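Local coordinates for protein nicotinate phosphoribosyltransferase (Porphyromonas gingivalis, PDB 2IM5) that probably catalyses the ATP-coupled synthesis of nicotinate ribonucleotide from nicotinate and phosphoribosyl diphosphate, a step of NAD biosynthesis, at residues I123-S128 / R168-L173; D9-K14 / W119-L124; S163-R168 / G193-H198; D306-Q311 / A326-G331; H274-P279 / K367-D372. One frame throughout, in Å; residues are numbered along the deposited sequence.

Contact 1: residues I123-S128 / R168-L173; sequences ILAVIS and RRRFSL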
# COMPACT_ATOMS: atom_id res chain seq x y z
N ILE A 123 -9.19 -8.40 0.62
CA ILE A 123 -9.28 -9.34 1.73
C ILE A 123 -9.11 -8.66 3.09
O ILE A 123 -9.85 -8.96 4.02
CB ILE A 123 -8.24 -10.49 1.58
CG1 ILE A 123 -8.67 -11.41 0.43
CG2 ILE A 123 -8.14 -11.28 2.89
CD1 ILE A 123 -7.77 -12.63 0.23
N LEU A 124 -8.14 -7.76 3.20
CA LEU A 124 -7.94 -7.06 4.46
C LEU A 124 -9.14 -6.18 4.79
O LEU A 124 -9.59 -6.12 5.94
CB LEU A 124 -6.65 -6.23 4.42
CG LEU A 124 -5.34 -7.03 4.44
CD1 LEU A 124 -4.18 -6.10 4.15
CD2 LEU A 124 -5.17 -7.71 5.79
N ALA A 125 -9.68 -5.49 3.78
CA ALA A 125 -10.83 -4.62 3.99
C ALA A 125 -12.04 -5.46 4.40
O ALA A 125 -12.85 -5.03 5.21
CB ALA A 125 -11.15 -3.85 2.72
N VAL A 126 -12.16 -6.65 3.81
CA VAL A 126 -13.27 -7.54 4.13
C VAL A 126 -13.16 -8.04 5.56
O VAL A 126 -14.14 -8.04 6.30
CB VAL A 126 -13.29 -8.75 3.18
CG1 VAL A 126 -14.17 -9.87 3.75
CG2 VAL A 126 -13.84 -8.32 1.83
N ILE A 127 -11.96 -8.47 5.95
CA ILE A 127 -11.75 -8.96 7.31
C ILE A 127 -12.06 -7.87 8.32
O ILE A 127 -12.71 -8.10 9.33
CB ILE A 127 -10.30 -9.46 7.50
CG1 ILE A 127 -10.11 -10.76 6.73
CG2 ILE A 127 -9.99 -9.64 8.98
CD1 ILE A 127 -8.71 -11.29 6.78
N SER A 128 -11.58 -6.66 8.04
CA SER A 128 -11.80 -5.54 8.94
C SER A 128 -13.30 -5.25 9.10
O SER A 128 -13.80 -5.18 10.22
CB SER A 128 -11.07 -4.30 8.41
OG SER A 128 -11.24 -3.21 9.30
N ARG A 168 -7.22 -0.61 3.54
CA ARG A 168 -7.00 -1.89 4.18
C ARG A 168 -7.49 -2.04 5.62
O ARG A 168 -7.90 -3.13 6.02
CB ARG A 168 -5.53 -2.26 4.10
CG ARG A 168 -5.14 -2.79 2.73
CD ARG A 168 -3.64 -2.97 2.61
NE ARG A 168 -2.97 -1.68 2.76
CZ ARG A 168 -1.65 -1.53 2.82
NH1 ARG A 168 -0.86 -2.59 2.74
NH2 ARG A 168 -1.13 -0.32 2.95
N ARG A 169 -7.47 -0.96 6.40
CA ARG A 169 -7.93 -1.04 7.78
C ARG A 169 -9.14 -0.18 8.10
O ARG A 169 -9.41 0.12 9.26
CB ARG A 169 -6.78 -0.67 8.73
CG ARG A 169 -5.69 -1.71 8.73
CD ARG A 169 -4.57 -1.36 9.68
NE ARG A 169 -3.52 -2.37 9.60
CZ ARG A 169 -2.42 -2.35 10.35
NH1 ARG A 169 -2.24 -1.38 11.23
NH2 ARG A 169 -1.51 -3.30 10.20
N ARG A 170 -9.88 0.22 7.07
CA ARG A 170 -11.07 1.04 7.26
C ARG A 170 -12.08 0.30 8.14
O ARG A 170 -12.09 -0.94 8.18
CB ARG A 170 -11.70 1.35 5.91
CG ARG A 170 -12.27 0.14 5.18
CD ARG A 170 -12.70 0.49 3.76
NE ARG A 170 -13.29 -0.64 3.05
CZ ARG A 170 -13.50 -0.66 1.74
NH1 ARG A 170 -13.17 0.39 1.00
NH2 ARG A 170 -14.03 -1.73 1.17
N PHE A 171 -12.93 1.05 8.84
CA PHE A 171 -13.95 0.44 9.68
C PHE A 171 -14.93 -0.28 8.76
O PHE A 171 -15.37 -1.39 9.04
CB PHE A 171 -14.70 1.51 10.49
CG PHE A 171 -15.73 0.95 11.44
CD1 PHE A 171 -15.36 0.54 12.72
CD2 PHE A 171 -17.05 0.81 11.05
CE1 PHE A 171 -16.31 0.00 13.60
CE2 PHE A 171 -18.01 0.28 11.92
CZ PHE A 171 -17.64 -0.13 13.19
N SER A 172 -15.25 0.37 7.64
CA SER A 172 -16.16 -0.19 6.64
C SER A 172 -16.08 0.66 5.38
O SER A 172 -15.55 1.77 5.40
CB SER A 172 -17.61 -0.17 7.15
OG SER A 172 -18.04 1.16 7.37
N LEU A 173 -16.63 0.14 4.28
CA LEU A 173 -16.64 0.85 3.01
C LEU A 173 -17.44 2.14 3.22
O LEU A 173 -17.06 3.22 2.76
CB LEU A 173 -17.33 0.00 1.94
CG LEU A 173 -17.09 0.25 0.44
CD1 LEU A 173 -18.37 -0.06 -0.32
CD2 LEU A 173 -16.66 1.68 0.16
O HOH W 1 -14.60 -3.15 3.80
O HOH W 2 -9.07 -2.26 10.84
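Leu124 lies alongside Arg168 with both side chains pointing the same way, and its CD1 rests on the aliphatic part of the arginine, 3.5 Å from Arg168 CD. The Arg168 chain bends at chi3 (-62°) beyond this methylene, which carries its guanidinium away from helix 120-134's residues 123-128 and toward Glu120, its salt-bridge partner one turn earlier on the same helix. The closest CA pair is Ala125 and Arg168, 4.7 Å from CA to CA. The methyl of Ala125 sits 3.9 Å from Arg170 NE, and a face of that guanidinium is covered by Leu173 CA. The carbonyl of Ala125 is reached through water 1, which donates to Ala125 O and accepts from Arg170 NE, both at 2.9 Å, lying in the guanidinium plane at its edge. The outer nitrogens of Arg170 pair with Glu176 and Asp9. One turn on, Ser128 supplies the direct hydrogen bond: OG, held anti to the backbone N (chi1 -178°), donates to Arg170 O at 2.7 Å, tilted 31° from the carbonyl plane. Ser128 OG in turn accepts from water 2 at 2.8 Å, which also donates to Arg169 O. The loop between strand 162-164 and helix 173-186 is thus fastened along one side of helix 120-134 by residues spaced to face it. One serine hydroxyl and two waters satisfy carbonyl groups of both segments, while Arg168 lays methylenes on Leu124 and Arg170 sets its guanidinium by the Ala125 methyl, each finding its carboxylate partners outside the two segments.

Contact 2: residues D9-K14 / W119-L124; sequences DTDLYK and WETPIL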
# COMPACT_ATOMS: atom_id res chain seq x y z
N ASP A 9 -12.68 -1.27 -5.99
CA ASP A 9 -12.59 -1.00 -4.56
C ASP A 9 -11.33 -1.70 -4.05
O ASP A 9 -11.39 -2.77 -3.45
CB ASP A 9 -13.84 -1.51 -3.83
CG ASP A 9 -13.89 -1.09 -2.37
OD1 ASP A 9 -13.16 -0.16 -1.97
OD2 ASP A 9 -14.68 -1.68 -1.60
N THR A 10 -10.19 -1.07 -4.32
CA THR A 10 -8.89 -1.58 -3.94
C THR A 10 -7.90 -0.42 -4.07
O THR A 10 -8.28 0.68 -4.48
CB THR A 10 -8.46 -2.74 -4.88
OG1 THR A 10 -7.22 -3.30 -4.45
CG2 THR A 10 -8.31 -2.24 -6.31
N ASP A 11 -6.65 -0.66 -3.70
CA ASP A 11 -5.63 0.38 -3.78
C ASP A 11 -5.02 0.50 -5.17
O ASP A 11 -4.88 -0.48 -5.89
CB ASP A 11 -4.52 0.13 -2.77
CG ASP A 11 -4.93 0.49 -1.36
OD1 ASP A 11 -5.40 1.63 -1.16
OD2 ASP A 11 -4.78 -0.36 -0.46
N LEU A 12 -4.67 1.73 -5.54
CA LEU A 12 -4.07 1.99 -6.84
C LEU A 12 -2.85 1.11 -7.10
O LEU A 12 -2.69 0.56 -8.18
CB LEU A 12 -3.65 3.46 -6.93
CG LEU A 12 -2.80 3.80 -8.16
CD1 LEU A 12 -3.63 3.62 -9.42
CD2 LEU A 12 -2.28 5.24 -8.05
N TYR A 13 -1.98 0.98 -6.09
CA TYR A 13 -0.77 0.20 -6.28
C TYR A 13 -0.99 -1.25 -6.66
O TYR A 13 -0.10 -1.88 -7.23
CB TYR A 13 0.14 0.32 -5.04
CG TYR A 13 -0.26 -0.53 -3.85
CD1 TYR A 13 0.13 -1.87 -3.76
CD2 TYR A 13 -0.97 0.02 -2.78
CE1 TYR A 13 -0.19 -2.64 -2.64
CE2 TYR A 13 -1.30 -0.74 -1.66
CZ TYR A 13 -0.90 -2.07 -1.59
OH TYR A 13 -1.20 -2.82 -0.47
N LYS A 14 -2.17 -1.79 -6.37
CA LYS A 14 -2.46 -3.17 -6.73
C LYS A 14 -2.52 -3.27 -8.26
O LYS A 14 -2.05 -4.25 -8.84
CB LYS A 14 -3.78 -3.63 -6.10
CG LYS A 14 -3.79 -3.60 -4.56
CD LYS A 14 -3.17 -4.85 -3.92
CE LYS A 14 -1.69 -5.04 -4.25
NZ LYS A 14 -1.06 -6.14 -3.45
N TRP A 119 -5.56 -9.74 -4.49
CA TRP A 119 -6.34 -10.18 -3.33
C TRP A 119 -6.07 -9.39 -2.05
O TRP A 119 -6.98 -9.17 -1.25
CB TRP A 119 -6.05 -11.66 -3.00
CG TRP A 119 -6.70 -12.68 -3.89
CD1 TRP A 119 -6.06 -13.55 -4.74
CD2 TRP A 119 -8.09 -13.00 -3.97
NE1 TRP A 119 -6.96 -14.39 -5.33
CE2 TRP A 119 -8.22 -14.08 -4.88
CE3 TRP A 119 -9.25 -12.49 -3.36
CZ2 TRP A 119 -9.46 -14.65 -5.20
CZ3 TRP A 119 -10.48 -13.06 -3.67
CH2 TRP A 119 -10.58 -14.13 -4.59
N GLU A 120 -4.82 -8.96 -1.85
CA GLU A 120 -4.43 -8.26 -0.62
C GLU A 120 -5.37 -7.24 0.00
O GLU A 120 -5.90 -7.47 1.09
CB GLU A 120 -3.06 -7.59 -0.79
CG GLU A 120 -2.51 -7.07 0.55
CD GLU A 120 -1.55 -5.90 0.40
OE1 GLU A 120 -1.23 -5.54 -0.75
OE2 GLU A 120 -1.11 -5.34 1.43
N THR A 121 -5.54 -6.10 -0.66
CA THR A 121 -6.38 -5.03 -0.13
C THR A 121 -7.83 -5.43 0.10
O THR A 121 -8.37 -5.16 1.17
CB THR A 121 -6.30 -3.77 -1.04
OG1 THR A 121 -4.98 -3.22 -0.97
CG2 THR A 121 -7.29 -2.71 -0.57
N PRO A 122 -8.49 -6.06 -0.88
CA PRO A 122 -9.89 -6.46 -0.69
C PRO A 122 -10.06 -7.40 0.51
O PRO A 122 -10.97 -7.21 1.32
CB PRO A 122 -10.23 -7.14 -2.01
CG PRO A 122 -9.35 -6.45 -3.00
CD PRO A 122 -8.05 -6.36 -2.26
N ILE A 123 -9.19 -8.40 0.62
CA ILE A 123 -9.28 -9.34 1.73
C ILE A 123 -9.11 -8.66 3.09
O ILE A 123 -9.85 -8.96 4.02
CB ILE A 123 -8.24 -10.49 1.58
CG1 ILE A 123 -8.67 -11.41 0.43
CG2 ILE A 123 -8.14 -11.28 2.89
CD1 ILE A 123 -7.77 -12.63 0.23
N LEU A 124 -8.14 -7.76 3.20
CA LEU A 124 -7.94 -7.06 4.46
C LEU A 124 -9.14 -6.18 4.79
O LEU A 124 -9.59 -6.12 5.94
CB LEU A 124 -6.65 -6.23 4.42
CG LEU A 124 -5.34 -7.03 4.44
CD1 LEU A 124 -4.18 -6.10 4.15
CD2 LEU A 124 -5.17 -7.71 5.79
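Glu120 gathers two donors from residues 9-14 on one carboxylate oxygen. Lys14 NZ forms a salt bridge to Glu120 OE1 at 2.8 Å, using the anti lone pair of that oxygen. Tyr13 OH donates to the same OE1 at 2.7 Å but comes from above the carboxylate plane, with ring and carboxylate planes 60° apart. Two bends in the lysine chain, at chi2 (-84°) and chi3 (63°), fold it back so that NZ reaches OE1 on a different side from the tyrosine hydroxyl. Glu120 OE2 is taken by Arg168, and Lys14 NZ also pairs with Glu214, so the carboxylate is held at both oxygens within a chain of alternating charges, which would be expected to favour its ionised form. Thr121 comes next and faces the turn leading into helix 12-24. Its OG1 donates to Asp11 OD2 at 2.9 Å, on the anti side and somewhat out of the carboxylate plane, and its CG2 lies 3.4 Å from the same oxygen; Asp11 OD1 is engaged by Ser195. The CB of Thr121 also meets Thr10 OG1 at 3.6 Å, the two threonines crossing at about a right angle. Pro122 closes the contact more loosely, its CD 3.9 Å from Thr10 OG1. The N-terminal ends of helices 12-24 and 120-134 are therefore joined by largely buried polar groups and not by an apolar seam. Strand 347-355 packs against helix 120-134 through Met349 and Ile347, helix 213-223 brings Glu214 up to Tyr13 and Glu120, and the loop carrying Met167 and Arg168 borders Thr121 and Tyr13.

Contact 3: residues S163-R168 / G193-H198; sequences SIFGMR and GTSNVH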
# COMPACT_ATOMS: atom_id res chain seq x y z
N SER A 163 -3.06 12.59 0.94
CA SER A 163 -3.86 11.62 0.21
C SER A 163 -4.43 10.63 1.22
O SER A 163 -3.85 10.41 2.28
CB SER A 163 -2.99 10.86 -0.81
OG SER A 163 -2.51 11.70 -1.84
N ILE A 164 -5.57 10.04 0.87
CA ILE A 164 -6.23 9.06 1.74
C ILE A 164 -5.72 7.65 1.40
O ILE A 164 -5.98 7.14 0.31
CB ILE A 164 -7.77 9.11 1.53
CG1 ILE A 164 -8.27 10.54 1.74
CG2 ILE A 164 -8.46 8.13 2.49
CD1 ILE A 164 -9.73 10.75 1.37
N PHE A 165 -4.99 7.05 2.34
CA PHE A 165 -4.42 5.71 2.19
C PHE A 165 -4.94 4.75 3.27
O PHE A 165 -4.17 3.94 3.77
CB PHE A 165 -2.89 5.73 2.38
CG PHE A 165 -2.11 6.42 1.30
CD1 PHE A 165 -2.73 6.88 0.14
CD2 PHE A 165 -0.74 6.59 1.43
CE1 PHE A 165 -1.98 7.49 -0.88
CE2 PHE A 165 0.02 7.20 0.43
CZ PHE A 165 -0.61 7.64 -0.73
N GLY A 166 -6.21 4.82 3.65
CA GLY A 166 -6.65 3.93 4.72
C GLY A 166 -7.62 2.79 4.41
O GLY A 166 -8.31 2.31 5.31
N MET A 167 -7.66 2.35 3.16
CA MET A 167 -8.57 1.28 2.78
C MET A 167 -8.43 -0.05 3.53
O MET A 167 -9.39 -0.56 4.09
CB MET A 167 -8.47 1.03 1.27
CG MET A 167 -8.99 -0.32 0.83
SD MET A 167 -9.56 -0.33 -0.88
CE MET A 167 -10.84 -1.56 -0.76
N ARG A 168 -7.22 -0.61 3.54
CA ARG A 168 -7.00 -1.89 4.18
C ARG A 168 -7.49 -2.04 5.62
O ARG A 168 -7.90 -3.13 6.02
CB ARG A 168 -5.53 -2.26 4.10
CG ARG A 168 -5.14 -2.79 2.73
CD ARG A 168 -3.64 -2.97 2.61
NE ARG A 168 -2.97 -1.68 2.76
CZ ARG A 168 -1.65 -1.53 2.82
NH1 ARG A 168 -0.86 -2.59 2.74
NH2 ARG A 168 -1.13 -0.32 2.95
N GLY A 193 -5.68 13.40 -3.31
CA GLY A 193 -6.51 12.35 -3.88
C GLY A 193 -6.63 11.17 -2.94
O GLY A 193 -6.36 11.30 -1.75
N THR A 194 -7.03 10.02 -3.47
CA THR A 194 -7.17 8.82 -2.66
C THR A 194 -6.58 7.60 -3.35
O THR A 194 -6.51 7.54 -4.59
CB THR A 194 -8.65 8.53 -2.35
OG1 THR A 194 -8.75 7.32 -1.58
CG2 THR A 194 -9.43 8.36 -3.64
N SER A 195 -6.17 6.64 -2.54
CA SER A 195 -5.59 5.42 -3.05
C SER A 195 -6.69 4.48 -3.53
O SER A 195 -6.46 3.64 -4.41
CB SER A 195 -4.75 4.76 -1.96
OG SER A 195 -4.13 3.59 -2.44
N ASN A 196 -7.88 4.63 -2.96
CA ASN A 196 -9.03 3.80 -3.32
C ASN A 196 -9.55 4.23 -4.69
O ASN A 196 -10.21 5.27 -4.82
CB ASN A 196 -10.14 3.96 -2.27
CG ASN A 196 -11.25 2.96 -2.47
OD1 ASN A 196 -11.79 2.81 -3.57
ND2 ASN A 196 -11.63 2.28 -1.39
N VAL A 197 -9.27 3.43 -5.71
CA VAL A 197 -9.67 3.76 -7.08
C VAL A 197 -11.18 3.93 -7.24
O VAL A 197 -11.64 4.83 -7.95
CB VAL A 197 -9.15 2.70 -8.07
CG1 VAL A 197 -9.43 3.14 -9.51
CG2 VAL A 197 -7.65 2.50 -7.85
N HIS A 198 -11.95 3.06 -6.59
CA HIS A 198 -13.40 3.12 -6.64
C HIS A 198 -13.95 4.45 -6.10
O HIS A 198 -14.81 5.09 -6.73
CB HIS A 198 -14.02 1.97 -5.84
CG HIS A 198 -15.46 2.18 -5.50
ND1 HIS A 198 -16.44 2.36 -6.46
CD2 HIS A 198 -16.09 2.24 -4.30
CE1 HIS A 198 -17.61 2.52 -5.87
NE2 HIS A 198 -17.42 2.45 -4.56
O HOH W 3 -8.18 5.12 0.66
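Phe165 lays CD1 of its ring against the CB of Ser195, 3.6 Å away, although its CB sets out away from residues 193-198. On the face of the sheet where Ile164 and Thr194 point, the isoleucine CB lies 3.7 Å from Thr194 OG1. Backbone bonds flank this pair: Ile164 N donates to Gly193 O at 3.0 Å, and Ser195 N donates to Ile164 O at 2.9 Å. Strands 162-164 and 191-194 are thus parallel neighbours, joined by helix 173-186 in a beta-alpha-beta crossover of the seven-stranded parallel sheet, which belongs to the barrel-like part of this enzyme family. Thr194 OG1, anti to its backbone N (chi1 178°), accepts from Asn196 N at 3.1 Å in an ST turn that starts the bend from strand into helix 197-203. Water 3 donates to Ile164 O and lies 3.2 Å from Thr194 OG1. Beyond the strand ends Met167 crosses Asn196 at about a right angle, its SD 3.4 Å from Asn196 ND2. That amide donates to Asp9, while Asn196 OD1 caps the helix at Leu199 N.

Contact 4: residues D306-Q311 / A326-G331; sequences DSLTPQ and ASFGIG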
# COMPACT_ATOMS: atom_id res chain seq x y z
N ASP A 306 3.92 7.07 7.41
CA ASP A 306 4.03 6.19 8.57
C ASP A 306 3.09 6.52 9.73
O ASP A 306 3.40 7.37 10.57
CB ASP A 306 5.48 6.17 9.06
CG ASP A 306 5.68 5.22 10.23
OD1 ASP A 306 4.98 4.19 10.28
OD2 ASP A 306 6.55 5.50 11.08
N SER A 307 1.94 5.85 9.77
CA SER A 307 0.94 6.05 10.83
C SER A 307 0.76 7.51 11.20
O SER A 307 0.94 7.88 12.35
CB SER A 307 1.33 5.27 12.08
OG SER A 307 1.46 3.89 11.80
N LEU A 308 0.38 8.33 10.22
CA LEU A 308 0.22 9.75 10.46
C LEU A 308 -1.14 10.21 10.97
O LEU A 308 -2.15 9.50 10.84
CB LEU A 308 0.53 10.52 9.17
CG LEU A 308 1.93 10.38 8.59
CD1 LEU A 308 2.00 11.10 7.26
CD2 LEU A 308 2.95 10.96 9.57
N THR A 309 -1.13 11.40 11.55
CA THR A 309 -2.32 12.08 12.03
C THR A 309 -2.14 13.46 11.41
O THR A 309 -1.02 13.86 11.08
CB THR A 309 -2.34 12.24 13.57
OG1 THR A 309 -1.28 13.12 13.98
CG2 THR A 309 -2.19 10.90 14.25
N PRO A 310 -3.24 14.20 11.21
CA PRO A 310 -3.09 15.53 10.61
C PRO A 310 -2.06 16.38 11.35
O PRO A 310 -1.22 17.05 10.74
CB PRO A 310 -4.50 16.10 10.70
CG PRO A 310 -5.35 14.87 10.48
CD PRO A 310 -4.66 13.85 11.36
N GLN A 311 -2.11 16.35 12.68
CA GLN A 311 -1.18 17.13 13.48
C GLN A 311 0.27 16.71 13.28
O GLN A 311 1.16 17.55 13.20
CB GLN A 311 -1.54 17.03 14.97
CG GLN A 311 -0.69 17.92 15.86
CD GLN A 311 -0.62 19.37 15.37
OE1 GLN A 311 -1.65 20.00 15.10
NE2 GLN A 311 0.59 19.90 15.26
N ALA A 326 7.19 18.40 0.75
CA ALA A 326 6.53 17.31 1.46
C ALA A 326 5.05 17.12 1.15
O ALA A 326 4.33 18.08 0.88
CB ALA A 326 6.72 17.50 2.96
N SER A 327 4.62 15.87 1.17
CA SER A 327 3.22 15.52 0.94
C SER A 327 2.98 14.39 1.94
O SER A 327 3.93 13.88 2.54
CB SER A 327 2.97 15.05 -0.49
OG SER A 327 3.64 13.83 -0.75
N PHE A 328 1.73 13.99 2.11
CA PHE A 328 1.44 12.97 3.09
C PHE A 328 0.41 11.95 2.67
O PHE A 328 -0.46 12.20 1.84
CB PHE A 328 0.97 13.66 4.39
CG PHE A 328 1.96 14.63 4.93
CD1 PHE A 328 2.93 14.22 5.84
CD2 PHE A 328 2.00 15.94 4.45
CE1 PHE A 328 3.92 15.10 6.27
CE2 PHE A 328 3.00 16.82 4.87
CZ PHE A 328 3.96 16.41 5.78
N GLY A 329 0.53 10.77 3.27
CA GLY A 329 -0.39 9.69 3.02
C GLY A 329 -0.96 9.40 4.40
O GLY A 329 -0.22 8.95 5.28
N ILE A 330 -2.24 9.68 4.60
CA ILE A 330 -2.87 9.43 5.89
C ILE A 330 -3.84 8.27 5.78
O ILE A 330 -4.70 8.25 4.90
CB ILE A 330 -3.61 10.69 6.38
CG1 ILE A 330 -2.63 11.87 6.43
CG2 ILE A 330 -4.22 10.44 7.75
CD1 ILE A 330 -3.24 13.16 6.94
N GLY A 331 -3.70 7.30 6.67
CA GLY A 331 -4.56 6.13 6.62
C GLY A 331 -5.63 5.92 7.67
O GLY A 331 -6.67 6.59 7.66
O HOH W 4 -0.26 7.06 7.53
O HOH W 5 -3.25 7.14 9.82
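Leu308 and Phe328 make the tightest apolar meeting, crossing at about a right angle: Leu308 CD1 comes to the edge of the phenyl ring, in its plane, 3.6 Å from Phe328 CD1. With CG anti to its carbonyl carbon (chi1 -61°), the leucine reaches toward the strand and also sets CD1 3.7 Å from Gly329 O. Further along the strand, Ile330 meets the loop with different branches. Its CG2 lies 3.8 Å from Leu308 O, its CG1 faces Leu308 CB, and its CD1 reaches the ring of Pro310, 4.5 Å from CG. Leu308 buries the largest area here and spans both partners, CD1 on the phenylalanine and CB by the isoleucine. Polar linkage across the contact runs through water. Water 4 accepts from Leu308 N and donates to Gly329 O at 2.9 Å, whereas water 5 donates to Leu308 O at 2.8 Å and accepts only weakly from Gly331 N. Both backbone groups of Leu308 are so answered, although no hydrogen bond joins the two segments directly. Ile316 of helix 310-320 touches both Leu308 and Phe328, and Met155 of helix 141-157 adjoins Pro310 and Ile330. Thr309 caps helix 310-320 at Arg312 N. Loop, helix and strand form a beta-alpha-beta unit from strand 301-304 to strand 325-330, in which apolar residues of the loop leading into the helix and of its first turn close over the end of the following parallel strand, as in alpha/beta barrel folds.

Contact 5: residues H274-P279 / K367-D372; sequences HDSGDP and KLSDVD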
# COMPACT_ATOMS: atom_id res chain seq x y z
N HIS A 274 8.73 7.98 2.75
CA HIS A 274 9.15 7.64 4.10
C HIS A 274 8.03 6.80 4.70
O HIS A 274 6.90 7.26 4.77
CB HIS A 274 9.33 8.90 4.94
CG HIS A 274 9.37 8.64 6.42
ND1 HIS A 274 10.47 8.09 7.05
CD2 HIS A 274 8.43 8.79 7.37
CE1 HIS A 274 10.20 7.92 8.33
NE2 HIS A 274 8.97 8.33 8.55
N ASP A 275 8.34 5.59 5.13
CA ASP A 275 7.29 4.73 5.68
C ASP A 275 7.63 4.04 7.00
O ASP A 275 6.85 3.22 7.48
CB ASP A 275 6.90 3.69 4.63
CG ASP A 275 5.56 3.04 4.93
OD1 ASP A 275 4.57 3.79 5.12
OD2 ASP A 275 5.50 1.80 4.97
N SER A 276 8.78 4.36 7.57
CA SER A 276 9.17 3.78 8.85
C SER A 276 10.34 4.54 9.45
O SER A 276 11.10 5.19 8.73
CB SER A 276 9.53 2.29 8.70
OG SER A 276 10.79 2.11 8.09
N GLY A 277 10.47 4.48 10.77
CA GLY A 277 11.56 5.18 11.42
C GLY A 277 11.25 6.65 11.65
O GLY A 277 10.20 7.15 11.24
N ASP A 278 12.16 7.34 12.31
CA ASP A 278 11.98 8.76 12.61
C ASP A 278 12.05 9.60 11.33
O ASP A 278 13.03 9.54 10.59
CB ASP A 278 13.04 9.22 13.60
CG ASP A 278 13.02 10.72 13.81
OD1 ASP A 278 11.97 11.25 14.24
OD2 ASP A 278 14.05 11.37 13.54
N PRO A 279 11.01 10.41 11.07
CA PRO A 279 10.97 11.27 9.88
C PRO A 279 12.11 12.29 9.79
O PRO A 279 12.65 12.54 8.71
CB PRO A 279 9.58 11.90 9.95
CG PRO A 279 9.28 11.93 11.41
CD PRO A 279 9.78 10.58 11.87
N LYS A 367 11.62 -8.15 4.58
CA LYS A 367 11.54 -6.69 4.64
C LYS A 367 12.22 -6.30 5.94
O LYS A 367 11.94 -6.88 6.98
CB LYS A 367 10.09 -6.22 4.65
CG LYS A 367 9.96 -4.72 4.82
CD LYS A 367 8.51 -4.31 4.95
CE LYS A 367 8.41 -2.88 5.45
NZ LYS A 367 7.00 -2.51 5.73
N LEU A 368 13.11 -5.31 5.88
CA LEU A 368 13.83 -4.89 7.07
C LEU A 368 13.32 -3.62 7.77
O LEU A 368 13.32 -3.56 9.00
CB LEU A 368 15.31 -4.74 6.73
CG LEU A 368 15.98 -5.98 6.12
CD1 LEU A 368 17.47 -5.69 5.89
CD2 LEU A 368 15.81 -7.18 7.03
N SER A 369 12.91 -2.63 7.00
CA SER A 369 12.42 -1.35 7.55
C SER A 369 13.52 -0.56 8.26
O SER A 369 14.62 -1.07 8.46
CB SER A 369 11.27 -1.58 8.55
OG SER A 369 11.75 -1.61 9.88
N ASP A 370 13.22 0.68 8.63
CA ASP A 370 14.19 1.53 9.30
C ASP A 370 14.10 1.47 10.82
O ASP A 370 14.74 2.26 11.52
CB ASP A 370 14.05 2.98 8.85
CG ASP A 370 14.57 3.21 7.44
OD1 ASP A 370 15.57 2.56 7.07
OD2 ASP A 370 13.99 4.03 6.71
N VAL A 371 13.30 0.56 11.35
CA VAL A 371 13.19 0.43 12.79
C VAL A 371 13.99 -0.80 13.21
O VAL A 371 13.68 -1.92 12.79
CB VAL A 371 11.73 0.27 13.25
CG1 VAL A 371 11.69 0.08 14.76
CG2 VAL A 371 10.93 1.50 12.85
N ASP A 372 15.02 -0.58 14.02
CA ASP A 372 15.86 -1.67 14.51
C ASP A 372 15.03 -2.79 15.12
O ASP A 372 14.14 -2.53 15.94
CB ASP A 372 16.85 -1.15 15.55
CG ASP A 372 17.92 -0.25 14.95
OD1 ASP A 372 17.56 0.75 14.29
OD2 ASP A 372 19.12 -0.55 15.16
O HOH W 6 11.44 5.24 5.89
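Ser276 turns OG between its backbone N and carbonyl carbon (chi1 74°), which aims the hydroxyl at Asp370 N, and Asp370 sets CG anti to its own carbonyl carbon (chi1 -73°), which turns its carboxylate toward water 6. Asp370 N donates to Ser276 OG at 2.9 Å in a nearly straight bond (166° at the hydrogen), and Asp370 CB lies 3.5 Å from the same oxygen. Ser276 OG is also hydrogen-bonded to Asp250, so the hydroxyl joins three loops. Water 6 donates to Asp370 OD2 and to Ser276 O, each at 2.9 Å, and accepts from Asp275 N. Asp370 OD2 has a further partner in Thr254. Residues 274-279 span the turn from strand 271-274 of the parallel sheet into helix 279-292, whose N-cap is Asp278; residues 367-372 belong to the loop between strand 363-364 of the antiparallel sheet and helix 379-389, so the contact ties the two sheets' loops near the surface. Ser369 shapes the second loop with an ST turn, its OG accepting from Val371 N at 3.0 Å. The closest CA pair is Gly277 and Asp370, 5.0 Å from CA to CA. The backbone angles of Gly277 are ones that call for glycine, and its CA lies 4.2 Å from Asp370 CB. Val371 packs CG2 3.7 Å from Gly277 N. Asp275 is bonded to Ser305 and only weakly to His213, a predicted site of autophosphorylation that is unmodified here, and Lys367 also touches that histidine.

In the fold
Contacts 1, 2 and 3 cluster with centres 10 to 12 Å apart. Contacts 1 and 2 share helix 120-134, including Ile123 and Leu124, and salt bridges join them; contacts 1 and 3 share Arg168, and their segments alternate along the chain. Contact 2 closes before contact 3 opens, yet Asp11 and Leu12 bond to Ser195. Contact 1 and these bonds knit the N-terminal part of the enzyme to its barrel-related part. Contacts 3 and 4, 13 Å apart, reach neighbouring strands 162-164 and 325-330 of the parallel sheet. Contact 4 is nested within the loop closed by contact 5, whose centre lies 15 Å from it and 22 to 24 Å from the other three.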